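Local structure of protein pelota homolog (Archaeoglobus fulgidus, 3OBY) at residues L17-L22 and L97-G102; I131-I136 and Y187-G192; Y140-V145 and I154-M159; A196-L201 and A215-V220; A247-Y252 and K314-S319. The protein may recognise stalled ribosomes, cleave the mRNA caught on them with a metal-dependent endoribonuclease activity, and help release non-functional ribosomes. One frame throughout, in Å; residues are numbered along the deposited sequence.

Contact 1: residues L17-L22 and L97-G102; sequences LIPETL and LNITVG
Within the N-terminal Sm-fold domain, the turn between strand 14-18 and helix 22-31 meets the turn that follows strand 94-99. The two runs of chain, Ile-18 to Leu-22 and Ile-99 to Gly-102, lie 101° apart, crossing instead of pairing along a sheet. The well-packed side centres on the buried Pro-19, whose CG lies 4.2 Å from CG2 of Ile-99 and 3.7 Å from the backbone O of Thr-100. Leu-105 touches both side chains, and helix 22-31 adds Leu-28 against Pro-19 and Leu-25 against Ile-99.

The side at Val-101 and Gly-102 is exposed, and its side-chain packing is loose. Val-101 CG1 rests 3.8 Å from the backbone C of Thr-21, and Leu-22 CD2 lies 4.1 Å from Val-101 CG1, the two side chains crossing obliquely. Glu-20 turns away, its carboxylate held by Met-1 N, Gln-2 and, in a salt bridge, Arg-128. Gly-102 has a positive phi of 82°, at which a side chain would jam against the preceding carbonyl, and Ile-18 CG2 lies 3.5 Å from its C. One backbone hydrogen bond still holds this side, Gly-102 N to Pro-19 O, 2.6 Å long, nearly along the C=O axis.

Contact 2: residues I131-I136 and Y187-G192; sequences IVMLTI and YLIVAG
Five backbone hydrogen bonds join residues 131-136 to 187-192 in an unbroken parallel ladder. It starts with Val-132 N to Tyr-187 O (2.9 Å, 176° at the hydrogen) and ends with Ile-136 N to Ala-191 O (2.8 Å, 152°). Bridged pairs run from Ile-131 with Tyr-187 to Thr-135 with Ala-191, and the strand axes diverge by 19°.

On the face carrying Ile-131, Met-133 and Thr-135, Ile-131 meets two side chains of the other strand. Its CG2, anti to the backbone N, meets Ile-189 CD1 at 3.2 Å, while its CD1 sits 3.4 Å from Tyr-187 CB, at the edge of the tyrosine ring. An alanine in place of Ile-131 would remove CG2 and CD1 and is likely to loosen the packing of Tyr-187 and Ile-189 at this end of the ladder. Met-133 lies alongside Ile-189, CG to CB 3.8 Å. On the opposite face, Leu-188 CD1 fits between Val-132 CG1 (4.0 Å) and Leu-134 CB (3.9 Å). At Gly-192 a side chain would run into Ile-136 O.

The second shell covers both faces. Helix 196-207 brings Phe-200 against Leu-134 and Leu-204 against Leu-188, whereas helices 224-233 and 236-262 cover Met-133 and Ile-131. Thr-135 OG1 is hydrogen-bonded to Gly-224 N and to Val-142 O. With helix 196-207 on one face and helices 224-233 and 236-262 on the other, the pair forms the centre of an alpha/beta/alpha sandwich, the middle domain of Pelota.

Contact 3: residues Y140-V145 and I154-M159; sequences YAVAGV and IFEERM
Tyr-140 has CG anti to its backbone N (chi1 -179°), while Arg-158 sets CG beside its own N (chi1 -69°) and stays extended as far as NE; the two side chains therefore run the same way over one face of the hairpin formed by strands 140-147 and 150-158. Ring and guanidinium planes are only 9° apart, with Tyr-140 CE1 over one face of the guanidinium, 3.4 Å from Arg-158 CZ. Glu-156, extended beyond CG, turns its carboxylate nearly perpendicular to the ring. There Tyr-140 OH donates to the anti lone pair of Glu-156 OE2 (2.4 Å), which lies in the ring plane at its edge.

On the other face, Ala-143 CB sits over the Phe-155 ring in a CH-pi contact, 3.8 Å from its centroid. Ile-154 and Phe-155 both face Ala-143 in a classic beta bulge: Ala-143 O accepts from Ile-154 N at 2.5 Å and, weakly, from Phe-155 N at 3.4 Å. Glu-157 is engaged outside the hairpin by Lys-179.

Arg-158 NH2 is 3.8 Å from Glu-156 OE2, a long salt bridge through charge alone because the oxygen lies off the guanidinium plane. The phenol donor and nearby positive charge would probably keep the Glu-156 carboxylate ionised.

Contact 4: residues A196-L201 and A215-V220; sequences AKNDFL and AVVVDV
A beta-alpha-beta crossover links strand 187-191 through helix 196-207 to its parallel neighbour, strand 215-217, and here the start of that helix packs back onto the second strand. The two segment axes approach to 9.0 Å and run largely opposite ways, 153° apart.

Val-217 is the wedge, pointing at the helix with one methyl for each of two helix residues one turn apart. Its CG1, anti to the backbone N, faces the Lys-197 chain, while CG2, anti to the carbonyl carbon, faces Leu-201. Lys-197 takes the crowded first torsion, with CG between the backbone N and carbonyl carbon (chi1 52°), and is straight from there on. It crosses Val-217 obliquely, CD to CG1 3.5 Å, so its methylenes cover the valine before the amine emerges beyond it. Leu-201 has CG anti to its N (chi1 174°) and also crosses obliquely, CD2 to Val-217 CG2 3.3 Å; its other branch, CD1, reaches Ala-215 CB at 4.1 Å. Asn-198 meets the valine at about a right angle, OD1 to CG1 3.7 Å.

The buried lysine ends among backbone carbonyls: Gly-192 O and Val-218 O both accept from it. A methionine in place of Lys-197 would lack the amine and would probably leave these carbonyls without the donor shared by these two backbone runs. NZ meets Val-218 O in the carbonyl plane on a lone pair at 2.9 Å, and makes a weak bond to Val-220 O at 3.2 Å.

Contact 5: residues A247-Y252 and K314-S319; sequences AEEAEY and KVVIMS
The axis of helix segment 247-252 passes strand 314-318 at 9.9 Å and at 110°, so the helix lies crosswise over the strand. This is helix-on-sheet packing in the third eRF1-type domain, where strand 314-318 lies at one edge of a mixed four-stranded sheet. No direct hydrogen bond joins the two segments, and the contact rests on side chains.

Glu-249 and Tyr-252, neighbours on one side of the helix, face Lys-314, Val-316 and Met-318, the alternate residues of the strand that point to it. Glu-249 and Met-318 approach tip to tip. Both place CG beside the backbone N and stay extended beyond it, which brings Glu-249 CD to 3.5 Å from Met-318 CG. The methionine tip passes on along the helix, its CE 3.9 Å from Tyr-252 CB, and Pro-324 and Leu-328 of helix 323-330 also pack against it. Tyr-252 crosses Val-316 obliquely, CE2 to CG2 3.9 Å, with Leu-286 touching both residues. Farther out, its hydroxyl passes Lys-314 at about a right angle, OH to CD 4.0 Å. On the reverse face Ile-317 packs on Leu-22 and Trp-26 of the N-terminal domain, and its N bonds to Asp-23, while Val-315 packs on helix 301-310.

The buried Glu-249 carboxylate is satisfied at both oxygens. OE1 forms a salt bridge with Arg-245, one turn earlier on the same helix. OE2 accepts from a water at 2.7 Å, and that water also donates to Ser-319 O at 3.0 Å.

Contacts 2, 3 and 4 share the five-stranded mixed sheet of the middle domain. Strand 131-137 borders both 140-147, in contact 3, and 187-191, which in turn borders 215-217, in contact 4. Centres of contacts 2 and 3 lie about 10 Å apart, those of 2 and 4 about 8 Å. In sequence, contact 1 comes first, contact 3 falls between the two strands of contact 2, and contact 4 follows contact 2 and precedes contact 5. Contacts 1 and 5, centres about 17 Å apart, touch (Leu-22 CD1 to Ser-319 CB 3.7 Å), joining the N- and C-terminal domains. Contact 2 touches neither (nearest atoms about 11 and 6 Å), sparse contact that might allow the inter-domain plasticity described for archaeal Pelota.

Contact 1: residues L17-L22 and L97-G102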
# COMPACT_ATOMS: atom_id res chain seq x y z
N LEU A 17 -4.71 -13.22 1.64
CA LEU A 17 -4.11 -11.89 1.64
C LEU A 17 -4.77 -10.86 0.74
O LEU A 17 -5.67 -11.17 -0.03
CB LEU A 17 -2.63 -12.02 1.26
CG LEU A 17 -2.37 -13.08 0.18
CD1 LEU A 17 -2.96 -12.62 -1.15
CD2 LEU A 17 -0.88 -13.32 0.06
N ILE A 18 -4.31 -9.62 0.84
CA ILE A 18 -4.84 -8.52 0.04
C ILE A 18 -3.71 -7.64 -0.51
O ILE A 18 -2.93 -7.07 0.26
CB ILE A 18 -5.75 -7.61 0.87
CG1 ILE A 18 -6.85 -8.42 1.53
CG2 ILE A 18 -6.33 -6.53 -0.02
CD1 ILE A 18 -7.75 -7.57 2.41
N PRO A 19 -3.61 -7.53 -1.84
CA PRO A 19 -2.55 -6.69 -2.42
C PRO A 19 -3.02 -5.24 -2.31
O PRO A 19 -4.17 -4.93 -2.62
CB PRO A 19 -2.46 -7.19 -3.86
CG PRO A 19 -3.88 -7.56 -4.16
CD PRO A 19 -4.36 -8.23 -2.90
N GLU A 20 -2.14 -4.36 -1.85
CA GLU A 20 -2.48 -2.94 -1.66
C GLU A 20 -1.77 -2.01 -2.64
O GLU A 20 -2.04 -0.82 -2.69
CB GLU A 20 -2.13 -2.52 -0.23
CG GLU A 20 -2.74 -3.40 0.86
CD GLU A 20 -2.18 -3.10 2.25
OE1 GLU A 20 -1.02 -3.48 2.52
OE2 GLU A 20 -2.89 -2.48 3.07
N THR A 21 -0.85 -2.57 -3.42
CA THR A 21 -0.10 -1.78 -4.38
C THR A 21 0.16 -2.56 -5.66
O THR A 21 0.01 -3.78 -5.70
CB THR A 21 1.27 -1.37 -3.79
OG1 THR A 21 2.08 -2.54 -3.58
CG2 THR A 21 1.08 -0.67 -2.48
N LEU A 22 0.54 -1.84 -6.71
CA LEU A 22 0.83 -2.48 -7.97
C LEU A 22 2.04 -3.41 -7.79
O LEU A 22 2.17 -4.41 -8.50
CB LEU A 22 1.08 -1.43 -9.05
CG LEU A 22 -0.13 -0.52 -9.31
CD1 LEU A 22 0.17 0.42 -10.46
CD2 LEU A 22 -1.36 -1.35 -9.63
N LEU A 97 -10.90 -15.54 -12.12
CA LEU A 97 -10.87 -14.63 -10.99
C LEU A 97 -9.99 -13.45 -11.42
O LEU A 97 -8.87 -13.64 -11.89
CB LEU A 97 -10.27 -15.34 -9.76
CG LEU A 97 -10.87 -16.67 -9.27
CD1 LEU A 97 -9.93 -17.33 -8.27
CD2 LEU A 97 -12.22 -16.44 -8.63
N ASN A 98 -10.50 -12.23 -11.28
CA ASN A 98 -9.73 -11.04 -11.64
C ASN A 98 -9.26 -10.32 -10.38
O ASN A 98 -10.06 -9.71 -9.67
CB ASN A 98 -10.55 -10.08 -12.52
CG ASN A 98 -10.70 -10.56 -13.95
OD1 ASN A 98 -9.72 -10.93 -14.60
ND2 ASN A 98 -11.93 -10.54 -14.46
N ILE A 99 -7.96 -10.38 -10.11
CA ILE A 99 -7.40 -9.73 -8.93
C ILE A 99 -6.97 -8.29 -9.16
O ILE A 99 -6.24 -8.00 -10.11
CB ILE A 99 -6.18 -10.49 -8.40
CG1 ILE A 99 -6.48 -11.99 -8.36
CG2 ILE A 99 -5.81 -9.97 -7.02
CD1 ILE A 99 -7.78 -12.33 -7.67
N THR A 100 -7.44 -7.39 -8.30
CA THR A 100 -7.05 -5.98 -8.38
C THR A 100 -6.60 -5.55 -6.98
O THR A 100 -6.85 -6.26 -6.00
CB THR A 100 -8.22 -5.08 -8.84
OG1 THR A 100 -9.30 -5.17 -7.91
CG2 THR A 100 -8.70 -5.48 -10.21
N VAL A 101 -5.94 -4.40 -6.86
CA VAL A 101 -5.50 -3.93 -5.55
C VAL A 101 -6.70 -3.80 -4.64
O VAL A 101 -7.79 -3.45 -5.08
CB VAL A 101 -4.81 -2.53 -5.62
CG1 VAL A 101 -3.53 -2.61 -6.41
CG2 VAL A 101 -5.75 -1.53 -6.26
N GLY A 102 -6.50 -4.08 -3.35
CA GLY A 102 -7.58 -3.98 -2.39
C GLY A 102 -8.52 -5.16 -2.32
O GLY A 102 -9.37 -5.23 -1.43

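Contact 2: residues I131-I136 and Y187-G192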
# COMPACT_ATOMS: atom_id res chain seq x y z
N ILE A 131 -1.08 5.06 14.38
CA ILE A 131 -2.31 5.82 14.18
C ILE A 131 -3.13 6.04 15.46
O ILE A 131 -3.37 5.11 16.23
CB ILE A 131 -3.24 5.11 13.16
CG1 ILE A 131 -2.50 4.83 11.85
CG2 ILE A 131 -4.45 5.97 12.88
CD1 ILE A 131 -1.89 6.06 11.23
N VAL A 132 -3.56 7.27 15.68
CA VAL A 132 -4.38 7.60 16.84
C VAL A 132 -5.74 8.12 16.40
O VAL A 132 -5.85 8.97 15.52
CB VAL A 132 -3.72 8.66 17.75
CG1 VAL A 132 -4.72 9.15 18.79
CG2 VAL A 132 -2.50 8.08 18.44
N MET A 133 -6.79 7.59 17.02
CA MET A 133 -8.14 8.00 16.70
C MET A 133 -8.72 8.79 17.86
O MET A 133 -8.59 8.40 19.02
CB MET A 133 -9.01 6.78 16.42
CG MET A 133 -8.81 6.19 15.04
SD MET A 133 -9.78 4.70 14.84
CE MET A 133 -8.58 3.60 14.03
N LEU A 134 -9.35 9.91 17.54
CA LEU A 134 -9.95 10.79 18.54
C LEU A 134 -11.38 11.14 18.20
O LEU A 134 -11.64 11.81 17.20
CB LEU A 134 -9.15 12.08 18.67
CG LEU A 134 -9.85 13.16 19.49
CD1 LEU A 134 -9.65 12.87 20.96
CD2 LEU A 134 -9.29 14.53 19.15
N THR A 135 -12.31 10.70 19.03
CA THR A 135 -13.72 11.02 18.83
C THR A 135 -13.98 12.16 19.80
O THR A 135 -13.62 12.08 20.97
CB THR A 135 -14.62 9.84 19.17
OG1 THR A 135 -14.26 9.31 20.45
CG2 THR A 135 -14.49 8.76 18.11
N ILE A 136 -14.59 13.23 19.30
CA ILE A 136 -14.85 14.39 20.15
C ILE A 136 -16.20 15.04 19.89
O ILE A 136 -16.68 15.09 18.76
CB ILE A 136 -13.75 15.46 19.96
CG1 ILE A 136 -13.84 16.52 21.06
CG2 ILE A 136 -13.90 16.12 18.60
CD1 ILE A 136 -12.75 17.58 20.99
N TYR A 187 -0.17 9.88 12.69
CA TYR A 187 -1.42 10.30 12.06
C TYR A 187 -2.58 10.28 13.02
O TYR A 187 -2.73 9.36 13.84
CB TYR A 187 -1.75 9.43 10.85
CG TYR A 187 -0.79 9.60 9.70
CD1 TYR A 187 -0.76 10.79 8.97
CD2 TYR A 187 0.10 8.59 9.36
CE1 TYR A 187 0.16 10.96 7.93
CE2 TYR A 187 1.02 8.76 8.33
CZ TYR A 187 1.04 9.94 7.62
OH TYR A 187 1.96 10.10 6.61
N LEU A 188 -3.41 11.31 12.92
CA LEU A 188 -4.57 11.46 13.77
C LEU A 188 -5.87 11.44 12.96
O LEU A 188 -5.98 12.11 11.94
CB LEU A 188 -4.47 12.78 14.56
CG LEU A 188 -5.67 13.20 15.41
CD1 LEU A 188 -5.86 12.23 16.57
CD2 LEU A 188 -5.47 14.61 15.94
N ILE A 189 -6.82 10.64 13.42
CA ILE A 189 -8.13 10.59 12.78
C ILE A 189 -9.01 11.30 13.80
O ILE A 189 -9.06 10.89 14.96
CB ILE A 189 -8.65 9.14 12.59
CG1 ILE A 189 -7.83 8.41 11.52
CG2 ILE A 189 -10.09 9.18 12.13
CD1 ILE A 189 -6.37 8.31 11.84
N VAL A 190 -9.67 12.37 13.38
CA VAL A 190 -10.54 13.14 14.27
C VAL A 190 -11.98 13.00 13.81
O VAL A 190 -12.35 13.51 12.75
CB VAL A 190 -10.14 14.62 14.24
CG1 VAL A 190 -10.98 15.40 15.23
CG2 VAL A 190 -8.67 14.76 14.56
N ALA A 191 -12.80 12.32 14.60
CA ALA A 191 -14.20 12.12 14.26
C ALA A 191 -15.10 12.53 15.42
O ALA A 191 -14.62 12.82 16.51
CB ALA A 191 -14.46 10.67 13.90
N GLY A 192 -16.41 12.53 15.18
CA GLY A 192 -17.36 12.91 16.21
C GLY A 192 -18.58 13.62 15.65
O GLY A 192 -18.61 13.98 14.48

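Contact 3: residues Y140-V145 and I154-M159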
# COMPACT_ATOMS: atom_id res chain seq x y z
N TYR A 140 -16.43 16.56 25.66
CA TYR A 140 -16.05 15.16 25.84
C TYR A 140 -15.20 14.61 24.70
O TYR A 140 -15.48 14.86 23.52
CB TYR A 140 -17.30 14.29 26.01
CG TYR A 140 -17.00 12.83 26.23
CD1 TYR A 140 -16.19 12.42 27.29
CD2 TYR A 140 -17.53 11.86 25.38
CE1 TYR A 140 -15.90 11.08 27.50
CE2 TYR A 140 -17.25 10.51 25.59
CZ TYR A 140 -16.44 10.13 26.64
OH TYR A 140 -16.18 8.80 26.85
N ALA A 141 -14.16 13.86 25.06
CA ALA A 141 -13.27 13.28 24.07
C ALA A 141 -12.65 11.98 24.55
O ALA A 141 -12.38 11.79 25.74
CB ALA A 141 -12.17 14.28 23.72
N VAL A 142 -12.43 11.08 23.60
CA VAL A 142 -11.82 9.78 23.88
C VAL A 142 -10.88 9.44 22.73
O VAL A 142 -11.24 9.57 21.56
CB VAL A 142 -12.89 8.67 23.97
CG1 VAL A 142 -12.22 7.31 24.17
CG2 VAL A 142 -13.83 8.96 25.11
N ALA A 143 -9.68 9.00 23.08
CA ALA A 143 -8.71 8.65 22.06
C ALA A 143 -8.19 7.24 22.26
O ALA A 143 -8.08 6.75 23.38
CB ALA A 143 -7.56 9.63 22.09
N GLY A 144 -7.89 6.59 21.15
CA GLY A 144 -7.37 5.25 21.18
C GLY A 144 -6.31 5.14 20.11
O GLY A 144 -6.26 5.95 19.18
N VAL A 145 -5.43 4.16 20.25
CA VAL A 145 -4.38 3.94 19.28
C VAL A 145 -4.69 2.60 18.62
O VAL A 145 -5.31 1.73 19.23
CB VAL A 145 -2.99 3.89 19.96
CG1 VAL A 145 -2.95 2.75 20.97
CG2 VAL A 145 -1.90 3.73 18.89
N ILE A 154 -6.59 5.34 24.87
CA ILE A 154 -5.40 5.88 25.54
C ILE A 154 -5.72 6.96 26.56
O ILE A 154 -4.96 7.16 27.50
CB ILE A 154 -4.36 6.44 24.53
CG1 ILE A 154 -5.01 7.47 23.61
CG2 ILE A 154 -3.74 5.31 23.73
CD1 ILE A 154 -4.03 8.09 22.63
N PHE A 155 -6.83 7.67 26.36
CA PHE A 155 -7.23 8.69 27.31
C PHE A 155 -8.63 9.22 27.07
O PHE A 155 -9.25 8.95 26.05
CB PHE A 155 -6.25 9.87 27.34
CG PHE A 155 -6.29 10.76 26.12
CD1 PHE A 155 -5.37 10.60 25.09
CD2 PHE A 155 -7.23 11.79 26.02
CE1 PHE A 155 -5.38 11.45 23.98
CE2 PHE A 155 -7.25 12.64 24.91
CZ PHE A 155 -6.32 12.47 23.90
N GLU A 156 -9.12 9.97 28.06
CA GLU A 156 -10.44 10.59 28.03
C GLU A 156 -10.30 12.02 28.55
O GLU A 156 -9.31 12.36 29.19
CB GLU A 156 -11.42 9.84 28.93
CG GLU A 156 -12.37 8.90 28.23
CD GLU A 156 -13.52 8.52 29.14
OE1 GLU A 156 -13.30 8.42 30.36
OE2 GLU A 156 -14.65 8.31 28.64
N GLU A 157 -11.30 12.84 28.29
CA GLU A 157 -11.28 14.21 28.75
C GLU A 157 -12.69 14.75 28.69
O GLU A 157 -13.38 14.61 27.68
CB GLU A 157 -10.35 15.04 27.85
CG GLU A 157 -9.89 16.36 28.45
CD GLU A 157 -9.10 16.18 29.73
OE1 GLU A 157 -8.29 15.26 29.80
OE2 GLU A 157 -9.29 16.98 30.68
N ARG A 158 -13.14 15.36 29.79
CA ARG A 158 -14.48 15.92 29.83
C ARG A 158 -14.42 17.42 30.06
O ARG A 158 -13.48 17.93 30.67
CB ARG A 158 -15.31 15.24 30.93
CG ARG A 158 -15.64 13.78 30.61
CD ARG A 158 -16.41 13.08 31.73
NE ARG A 158 -16.65 11.67 31.43
CZ ARG A 158 -17.53 11.23 30.53
NH1 ARG A 158 -18.25 12.09 29.82
NH2 ARG A 158 -17.66 9.92 30.32
N MET A 159 -15.43 18.13 29.55
CA MET A 159 -15.51 19.58 29.68
C MET A 159 -15.11 20.02 31.08
O MET A 159 -13.98 20.47 31.29
CB MET A 159 -16.93 20.06 29.38
CG MET A 159 -17.07 21.58 29.31
SD MET A 159 -16.05 22.34 28.02
CE MET A 159 -17.28 22.69 26.76

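Contact 4: residues A196-L201 and A215-V220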
# COMPACT_ATOMS: atom_id res chain seq x y z
N ALA A 196 -17.58 19.89 16.73
CA ALA A 196 -16.49 19.94 17.65
C ALA A 196 -15.14 19.51 16.96
O ALA A 196 -14.08 20.13 17.14
CB ALA A 196 -16.81 19.11 18.75
N LYS A 197 -15.21 18.41 16.21
CA LYS A 197 -14.04 17.86 15.56
C LYS A 197 -13.42 18.90 14.65
O LYS A 197 -12.21 19.08 14.62
CB LYS A 197 -14.42 16.60 14.77
CG LYS A 197 -15.58 16.81 13.81
CD LYS A 197 -16.02 15.49 13.21
CE LYS A 197 -17.27 15.65 12.36
NZ LYS A 197 -17.78 14.33 11.88
N ASN A 198 -14.28 19.59 13.92
CA ASN A 198 -13.83 20.62 13.00
C ASN A 198 -13.08 21.73 13.73
O ASN A 198 -11.90 21.97 13.46
CB ASN A 198 -15.03 21.20 12.25
CG ASN A 198 -15.79 20.14 11.47
OD1 ASN A 198 -15.25 19.52 10.56
ND2 ASN A 198 -17.05 19.93 11.84
N ASP A 199 -13.74 22.38 14.68
CA ASP A 199 -13.09 23.45 15.43
C ASP A 199 -11.81 22.98 16.11
O ASP A 199 -10.86 23.75 16.25
CB ASP A 199 -14.04 24.03 16.48
CG ASP A 199 -15.34 24.53 15.88
OD1 ASP A 199 -15.35 24.95 14.70
OD2 ASP A 199 -16.37 24.51 16.60
N PHE A 200 -11.78 21.72 16.52
CA PHE A 200 -10.60 21.16 17.18
C PHE A 200 -9.41 21.18 16.21
O PHE A 200 -8.32 21.62 16.56
CB PHE A 200 -10.87 19.73 17.66
CG PHE A 200 -9.73 19.12 18.43
CD1 PHE A 200 -9.36 19.62 19.68
CD2 PHE A 200 -8.99 18.07 17.89
CE1 PHE A 200 -8.27 19.09 20.37
CE2 PHE A 200 -7.90 17.53 18.58
CZ PHE A 200 -7.54 18.04 19.82
N LEU A 201 -9.64 20.70 14.99
CA LEU A 201 -8.58 20.68 13.99
C LEU A 201 -8.05 22.09 13.77
O LEU A 201 -6.84 22.30 13.70
CB LEU A 201 -9.10 20.09 12.67
CG LEU A 201 -8.16 20.11 11.46
CD1 LEU A 201 -6.80 19.52 11.82
CD2 LEU A 201 -8.78 19.33 10.31
N ALA A 215 -3.30 15.24 10.43
CA ALA A 215 -4.59 14.97 11.06
C ALA A 215 -5.71 15.14 10.04
O ALA A 215 -5.66 16.05 9.21
CB ALA A 215 -4.80 15.92 12.22
N VAL A 216 -6.71 14.27 10.11
CA VAL A 216 -7.85 14.35 9.19
C VAL A 216 -9.17 14.21 9.93
O VAL A 216 -9.27 13.43 10.87
CB VAL A 216 -7.79 13.26 8.10
CG1 VAL A 216 -6.47 13.35 7.36
CG2 VAL A 216 -7.96 11.89 8.73
N VAL A 217 -10.17 14.98 9.51
CA VAL A 217 -11.49 14.93 10.12
C VAL A 217 -12.42 14.09 9.25
O VAL A 217 -12.63 14.41 8.08
CB VAL A 217 -12.10 16.33 10.26
CG1 VAL A 217 -13.48 16.24 10.87
CG2 VAL A 217 -11.20 17.19 11.13
N VAL A 218 -12.97 13.03 9.82
CA VAL A 218 -13.88 12.14 9.11
C VAL A 218 -15.34 12.44 9.45
O VAL A 218 -15.63 13.02 10.49
CB VAL A 218 -13.55 10.66 9.43
CG1 VAL A 218 -14.59 9.74 8.83
CG2 VAL A 218 -12.18 10.32 8.88
N ASP A 219 -16.24 12.04 8.56
CA ASP A 219 -17.67 12.27 8.73
C ASP A 219 -18.32 11.48 9.87
O ASP A 219 -19.39 11.85 10.35
CB ASP A 219 -18.41 11.96 7.43
CG ASP A 219 -19.86 12.39 7.47
OD1 ASP A 219 -20.63 11.99 6.57
OD2 ASP A 219 -20.24 13.14 8.40
N VAL A 220 -17.69 10.39 10.30
CA VAL A 220 -18.23 9.56 11.38
C VAL A 220 -18.82 10.41 12.51
O VAL A 220 -18.23 11.39 12.95
CB VAL A 220 -17.13 8.64 11.98
CG1 VAL A 220 -17.69 7.89 13.18
CG2 VAL A 220 -16.65 7.66 10.92

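Contact 5: residues A247-Y252 and K314-S319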
# COMPACT_ATOMS: atom_id res chain seq x y z
N ALA A 247 3.49 9.05 -0.85
CA ALA A 247 4.51 9.94 -0.32
C ALA A 247 5.92 9.37 -0.54
O ALA A 247 6.87 10.11 -0.75
CB ALA A 247 4.27 10.16 1.16
N GLU A 248 6.04 8.04 -0.49
CA GLU A 248 7.32 7.38 -0.71
C GLU A 248 7.70 7.43 -2.19
O GLU A 248 8.88 7.54 -2.54
CB GLU A 248 7.26 5.91 -0.25
CG GLU A 248 7.04 5.73 1.25
CD GLU A 248 6.80 4.27 1.65
OE1 GLU A 248 6.67 4.01 2.87
OE2 GLU A 248 6.75 3.40 0.76
N GLU A 249 6.70 7.35 -3.06
CA GLU A 249 6.96 7.40 -4.50
C GLU A 249 7.46 8.78 -4.90
O GLU A 249 8.35 8.90 -5.74
CB GLU A 249 5.69 7.05 -5.30
CG GLU A 249 5.29 5.59 -5.21
CD GLU A 249 4.10 5.23 -6.10
OE1 GLU A 249 3.60 4.10 -5.99
OE2 GLU A 249 3.68 6.08 -6.91
N ALA A 250 6.88 9.81 -4.30
CA ALA A 250 7.28 11.18 -4.59
C ALA A 250 8.72 11.36 -4.13
O ALA A 250 9.49 12.08 -4.76
CB ALA A 250 6.37 12.17 -3.88
N GLU A 251 9.07 10.69 -3.03
CA GLU A 251 10.42 10.75 -2.48
C GLU A 251 11.41 10.06 -3.40
O GLU A 251 12.57 10.43 -3.45
CB GLU A 251 10.46 10.10 -1.10
CG GLU A 251 11.86 9.95 -0.52
CD GLU A 251 12.64 11.25 -0.52
OE1 GLU A 251 12.09 12.28 -0.08
OE2 GLU A 251 13.81 11.23 -0.96
N TYR A 252 10.95 9.03 -4.11
CA TYR A 252 11.82 8.34 -5.04
C TYR A 252 12.01 9.24 -6.26
O TYR A 252 13.08 9.28 -6.86
CB TYR A 252 11.23 6.99 -5.45
CG TYR A 252 11.45 5.90 -4.43
CD1 TYR A 252 12.73 5.58 -4.00
CD2 TYR A 252 10.37 5.20 -3.88
CE1 TYR A 252 12.95 4.59 -3.05
CE2 TYR A 252 10.58 4.21 -2.94
CZ TYR A 252 11.86 3.91 -2.52
OH TYR A 252 12.06 2.92 -1.59
N LYS A 314 15.43 -3.30 -5.72
CA LYS A 314 14.04 -3.14 -5.35
C LYS A 314 13.26 -2.57 -6.54
O LYS A 314 13.74 -1.68 -7.25
CB LYS A 314 13.91 -2.19 -4.16
CG LYS A 314 12.48 -2.04 -3.63
CD LYS A 314 12.38 -0.88 -2.63
CE LYS A 314 11.08 -0.95 -1.82
NZ LYS A 314 9.86 -1.07 -2.66
N VAL A 315 12.05 -3.08 -6.75
CA VAL A 315 11.21 -2.58 -7.83
C VAL A 315 10.11 -1.72 -7.23
O VAL A 315 9.56 -2.05 -6.19
CB VAL A 315 10.55 -3.74 -8.62
CG1 VAL A 315 9.72 -3.17 -9.77
CG2 VAL A 315 11.61 -4.71 -9.14
N VAL A 316 9.82 -0.60 -7.88
CA VAL A 316 8.77 0.30 -7.42
C VAL A 316 7.88 0.65 -8.62
O VAL A 316 8.29 1.39 -9.52
CB VAL A 316 9.36 1.60 -6.82
CG1 VAL A 316 8.26 2.60 -6.55
CG2 VAL A 316 10.12 1.28 -5.53
N ILE A 317 6.66 0.11 -8.63
CA ILE A 317 5.73 0.37 -9.71
C ILE A 317 4.76 1.46 -9.30
O ILE A 317 3.94 1.25 -8.40
CB ILE A 317 4.93 -0.89 -10.11
CG1 ILE A 317 5.87 -2.05 -10.40
CG2 ILE A 317 4.09 -0.59 -11.36
CD1 ILE A 317 5.16 -3.35 -10.67
N MET A 318 4.84 2.60 -9.97
CA MET A 318 3.97 3.73 -9.68
C MET A 318 2.85 3.82 -10.70
O MET A 318 3.04 3.58 -11.89
CB MET A 318 4.77 5.04 -9.70
CG MET A 318 6.11 4.98 -8.97
SD MET A 318 6.93 6.57 -9.02
CE MET A 318 8.34 6.28 -8.00
N SER A 319 1.66 4.15 -10.22
CA SER A 319 0.50 4.28 -11.08
C SER A 319 0.38 5.67 -11.65
O SER A 319 0.34 6.65 -10.92
CB SER A 319 -0.77 3.98 -10.29
OG SER A 319 -1.91 4.40 -11.01
O HOH W 1 2.37 7.45 -8.81